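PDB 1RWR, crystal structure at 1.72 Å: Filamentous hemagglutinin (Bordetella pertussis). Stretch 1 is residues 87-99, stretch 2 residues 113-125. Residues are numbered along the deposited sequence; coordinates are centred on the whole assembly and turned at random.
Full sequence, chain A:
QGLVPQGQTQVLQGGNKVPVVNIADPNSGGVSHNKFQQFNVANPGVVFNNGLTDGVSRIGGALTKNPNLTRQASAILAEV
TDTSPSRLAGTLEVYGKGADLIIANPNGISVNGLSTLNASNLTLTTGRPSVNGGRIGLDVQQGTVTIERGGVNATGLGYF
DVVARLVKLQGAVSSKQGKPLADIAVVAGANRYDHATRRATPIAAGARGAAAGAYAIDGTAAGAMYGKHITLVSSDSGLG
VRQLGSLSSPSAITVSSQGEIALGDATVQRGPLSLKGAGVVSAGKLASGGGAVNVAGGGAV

Stretch 1 87-99: RLAGTLEVYGKGA
Stretch 2, residues 113-125: GLSTLNASNLTLT

The strand ending at Gly96 and the strand ending at Leu117 lie side by side and run parallel, with 15° between their directions and a closest axis approach of 4.3 Å. The register pairs Gly90 with Leu114, Thr91 with Ser115, Leu92 with Thr116 and Glu93 with Leu117, at CA-CA distances of 4.5 to 4.9 Å. Together the two stretches bury 835 Å².

The backbone ladder alternates as parallel strands require. Gly90 N donates to Gly113 O (3.0 Å), and Ser115 N donates to Gly90 O (3.0 Å). Leu92 N then donates to Ser115 O (2.9 Å), Leu117 N to Leu92 O (3.0 Å), and Val94 N to Leu117 O (2.9 Å). Leu92 thus bonds through both its N and its O. Its backbone is extended (phi/psi -92/103).

Asn118 has the most surface covered by the partner stretch. It leaves the strand with phi/psi 65/25, and its CB points toward stretch 1. With chi1 t and chi2 36°, the amide continues the ladder beyond the Glu93-Leu117 pair, where the next register pair is Gly98 with Asn118: Asn118 ND2 donates to Val94 O (3.0 Å) and to Gly96 O (2.8 Å). Two hydrogens on one nitrogen suit this double role. Water 1 donates to Asn118 OD1 (2.6 Å) and accepts a weak bond from Gly98 N (3.4 Å). Gly98 leaves room here, since an ideal CB on it would lie 3.0 Å from Asn118 OD1. Further on, Ser120 N donates to Ala99 O (2.9 Å).

Leu92, with chi1 m and chi2 t, shares a face with Leu114 and Thr116. Leu92 CG meets Leu114 CD1 at 3.8 Å, and Leu92 CD1 meets Leu122 CD1 at 3.9 Å. Leu114 (chi1 t, chi2 p) also reaches Leu88, with Leu114 CD1 3.9 Å from Leu88 CB. Leu88 (m, t) extends the apolar cluster: Leu88 CD1 is 3.8 Å from Leu124 CD2. These leucines are all buried, and their branched ends fill the space without needing polar partners.

The other face carries Thr91, Glu93, Ser115 and Leu117. Leu117 (chi1 m, chi2 t) is partly exposed, and Leu117 CG packs 3.6 Å from Thr91 CG2. Thr91 (m) and Ser115 (p) bring their hydroxyls together, with a hydrogen bond between Thr91 OG1 and Ser115 OG at 3.0 Å. The carboxylate of buried Glu93 (chi1 t, chi2 t) is satisfied elsewhere in the structure.

Glycine suits position 90, at the corner before its strand. At phi/psi 103/-157, a CB would jam against the preceding carbonyl O. Gly113, with phi/psi 70/58, turns the other corner, where positive phi favours glycine.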

# COMPACT_ATOMS: atom_id res chain seq x y z
N ARG A 87 -8.19 -9.55 3.43
CA ARG A 87 -6.95 -10.27 3.42
C ARG A 87 -6.46 -10.30 1.96
O ARG A 87 -7.25 -10.55 1.05
CB ARG A 87 -7.17 -11.70 3.94
CG ARG A 87 -5.93 -12.48 4.04
CD ARG A 87 -6.04 -13.82 4.82
NE ARG A 87 -4.71 -14.43 4.76
CZ ARG A 87 -4.24 -15.15 3.74
NH1 ARG A 87 -5.00 -15.50 2.69
NH2 ARG A 87 -2.98 -15.57 3.79
N LEU A 88 -5.16 -10.08 1.77
CA LEU A 88 -4.52 -10.11 0.45
C LEU A 88 -3.30 -11.01 0.45
O LEU A 88 -2.31 -10.75 1.16
CB LEU A 88 -4.07 -8.71 0.05
CG LEU A 88 -5.10 -7.61 0.15
CD1 LEU A 88 -4.48 -6.25 -0.14
CD2 LEU A 88 -6.29 -7.89 -0.78
N ALA A 89 -3.36 -12.02 -0.39
CA ALA A 89 -2.28 -12.98 -0.59
C ALA A 89 -2.29 -13.40 -2.04
O ALA A 89 -3.36 -13.65 -2.59
CB ALA A 89 -2.50 -14.25 0.30
N GLY A 90 -1.09 -13.52 -2.61
CA GLY A 90 -0.88 -13.94 -3.99
C GLY A 90 -0.56 -12.76 -4.87
O GLY A 90 -0.12 -11.72 -4.38
N THR A 91 -0.81 -12.91 -6.17
CA THR A 91 -0.43 -11.90 -7.16
C THR A 91 -1.62 -11.09 -7.59
O THR A 91 -2.64 -11.65 -7.97
CB THR A 91 0.13 -12.55 -8.38
OG1 THR A 91 1.30 -13.31 -8.05
CG2 THR A 91 0.59 -11.48 -9.40
N LEU A 92 -1.49 -9.78 -7.54
CA LEU A 92 -2.46 -8.87 -8.10
C LEU A 92 -2.02 -8.59 -9.53
O LEU A 92 -1.09 -7.82 -9.73
CB LEU A 92 -2.53 -7.59 -7.30
CG LEU A 92 -2.67 -7.64 -5.78
CD1 LEU A 92 -2.77 -6.25 -5.16
CD2 LEU A 92 -3.89 -8.46 -5.42
N GLU A 93 -2.69 -9.22 -10.50
CA GLU A 93 -2.36 -9.06 -11.90
C GLU A 93 -3.36 -8.13 -12.58
O GLU A 93 -4.55 -8.25 -12.38
CB GLU A 93 -2.33 -10.40 -12.63
CG GLU A 93 -2.07 -10.26 -14.13
CD GLU A 93 -1.80 -11.56 -14.85
OE1 GLU A 93 -1.89 -12.66 -14.26
OE2 GLU A 93 -1.48 -11.48 -16.06
N VAL A 94 -2.84 -7.22 -13.38
CA VAL A 94 -3.66 -6.40 -14.25
C VAL A 94 -3.53 -6.95 -15.65
O VAL A 94 -2.43 -7.02 -16.20
CB VAL A 94 -3.29 -4.89 -14.20
CG1 VAL A 94 -4.25 -4.07 -15.04
CG2 VAL A 94 -3.31 -4.36 -12.79
N TYR A 95 -4.65 -7.42 -16.19
CA TYR A 95 -4.69 -7.84 -17.59
C TYR A 95 -5.05 -6.61 -18.42
O TYR A 95 -6.05 -5.94 -18.20
CB TYR A 95 -5.67 -8.98 -17.83
CG TYR A 95 -5.92 -9.21 -19.30
CD1 TYR A 95 -4.96 -9.78 -20.09
CD2 TYR A 95 -7.13 -8.84 -19.90
CE1 TYR A 95 -5.17 -9.96 -21.49
CE2 TYR A 95 -7.34 -9.03 -21.30
CZ TYR A 95 -6.35 -9.56 -22.07
OH TYR A 95 -6.55 -9.74 -23.44
N GLY A 96 -4.27 -6.42 -19.48
CA GLY A 96 -4.49 -5.30 -20.40
C GLY A 96 -3.50 -4.17 -20.15
O GLY A 96 -2.30 -4.37 -19.98
N LYS A 97 -4.01 -2.95 -20.14
CA LYS A 97 -3.18 -1.78 -19.90
C LYS A 97 -2.78 -1.76 -18.43
O LYS A 97 -3.62 -1.93 -17.54
CB LYS A 97 -3.92 -0.49 -20.25
CG LYS A 97 -3.14 0.82 -20.01
CD LYS A 97 -4.07 2.03 -20.07
CE LYS A 97 -3.38 3.39 -19.72
NZ LYS A 97 -3.21 3.59 -18.25
N GLY A 98 -1.50 -1.54 -18.17
CA GLY A 98 -1.04 -1.36 -16.81
C GLY A 98 -1.72 -0.18 -16.14
O GLY A 98 -1.98 0.85 -16.74
N ALA A 99 -1.98 -0.31 -14.85
CA ALA A 99 -2.66 0.75 -14.09
C ALA A 99 -2.19 0.77 -12.64
O ALA A 99 -1.65 -0.21 -12.14
CB ALA A 99 -4.15 0.53 -14.14
N GLY A 113 2.39 -12.44 1.71
CA GLY A 113 2.96 -12.96 0.48
C GLY A 113 2.29 -12.36 -0.76
O GLY A 113 1.75 -13.08 -1.62
N LEU A 114 2.33 -11.05 -0.84
CA LEU A 114 1.66 -10.29 -1.89
C LEU A 114 2.65 -9.88 -2.97
O LEU A 114 3.74 -9.44 -2.66
CB LEU A 114 0.97 -9.06 -1.30
CG LEU A 114 0.00 -8.29 -2.21
CD1 LEU A 114 -1.20 -9.12 -2.56
CD2 LEU A 114 -0.43 -6.96 -1.60
N SER A 115 2.26 -9.98 -4.23
CA SER A 115 3.08 -9.45 -5.33
C SER A 115 2.14 -8.84 -6.37
O SER A 115 0.89 -8.84 -6.20
CB SER A 115 3.96 -10.54 -5.95
OG SER A 115 3.13 -11.53 -6.47
N THR A 116 2.71 -8.32 -7.45
CA THR A 116 1.90 -7.74 -8.53
C THR A 116 2.48 -8.08 -9.90
O THR A 116 3.67 -8.41 -10.01
CB THR A 116 1.76 -6.19 -8.42
OG1 THR A 116 3.02 -5.56 -8.64
CG2 THR A 116 1.30 -5.71 -7.05
N LEU A 117 1.65 -7.94 -10.92
CA LEU A 117 2.07 -8.07 -12.30
C LEU A 117 1.30 -7.04 -13.10
O LEU A 117 0.07 -7.03 -13.09
CB LEU A 117 1.75 -9.48 -12.85
CG LEU A 117 2.60 -10.62 -12.32
CD1 LEU A 117 2.07 -11.97 -12.80
CD2 LEU A 117 4.04 -10.46 -12.83
N ASN A 118 2.02 -6.19 -13.82
CA ASN A 118 1.44 -5.19 -14.70
C ASN A 118 0.64 -4.14 -13.95
O ASN A 118 -0.23 -3.53 -14.49
CB ASN A 118 0.60 -5.82 -15.82
CG ASN A 118 0.37 -4.87 -17.01
OD1 ASN A 118 1.26 -4.06 -17.37
ND2 ASN A 118 -0.83 -4.95 -17.61
N ALA A 119 0.97 -3.93 -12.67
CA ALA A 119 0.50 -2.78 -11.91
C ALA A 119 1.61 -1.72 -11.93
O ALA A 119 2.79 -2.03 -11.70
CB ALA A 119 0.20 -3.18 -10.46
N SER A 120 1.25 -0.48 -12.22
CA SER A 120 2.21 0.59 -12.23
C SER A 120 2.75 0.88 -10.85
O SER A 120 3.92 1.19 -10.68
CB SER A 120 1.52 1.87 -12.73
OG SER A 120 0.74 1.57 -13.84
N ASN A 121 1.83 0.90 -9.89
CA ASN A 121 2.07 1.27 -8.48
C ASN A 121 0.98 0.60 -7.66
O ASN A 121 -0.07 0.22 -8.20
CB ASN A 121 1.97 2.78 -8.27
CG ASN A 121 2.98 3.56 -9.08
OD1 ASN A 121 4.16 3.48 -8.81
ND2 ASN A 121 2.51 4.30 -10.11
N LEU A 122 1.20 0.46 -6.36
CA LEU A 122 0.22 -0.16 -5.46
C LEU A 122 0.09 0.61 -4.18
O LEU A 122 1.10 0.89 -3.53
CB LEU A 122 0.64 -1.60 -5.09
CG LEU A 122 -0.22 -2.40 -4.12
CD1 LEU A 122 -1.67 -2.59 -4.60
CD2 LEU A 122 0.33 -3.73 -3.91
N THR A 123 -1.14 0.96 -3.80
CA THR A 123 -1.47 1.58 -2.52
C THR A 123 -2.46 0.70 -1.76
O THR A 123 -3.50 0.30 -2.31
CB THR A 123 -2.13 2.91 -2.80
OG1 THR A 123 -1.29 3.69 -3.67
CG2 THR A 123 -2.40 3.71 -1.53
N LEU A 124 -2.12 0.40 -0.50
CA LEU A 124 -2.99 -0.31 0.43
C LEU A 124 -3.38 0.67 1.50
O LEU A 124 -2.51 1.28 2.13
CB LEU A 124 -2.27 -1.49 1.04
CG LEU A 124 -1.74 -2.50 0.05
CD1 LEU A 124 -1.11 -3.69 0.83
CD2 LEU A 124 -2.85 -2.96 -0.91
N THR A 125 -4.68 0.87 1.70
CA THR A 125 -5.12 1.93 2.58
C THR A 125 -6.35 1.54 3.40
O THR A 125 -7.19 0.76 2.95
CB THR A 125 -5.33 3.27 1.77
OG1 THR A 125 -5.59 4.34 2.69
CG2 THR A 125 -6.56 3.19 0.89
O HOH W 1 1.41 -2.62 -19.53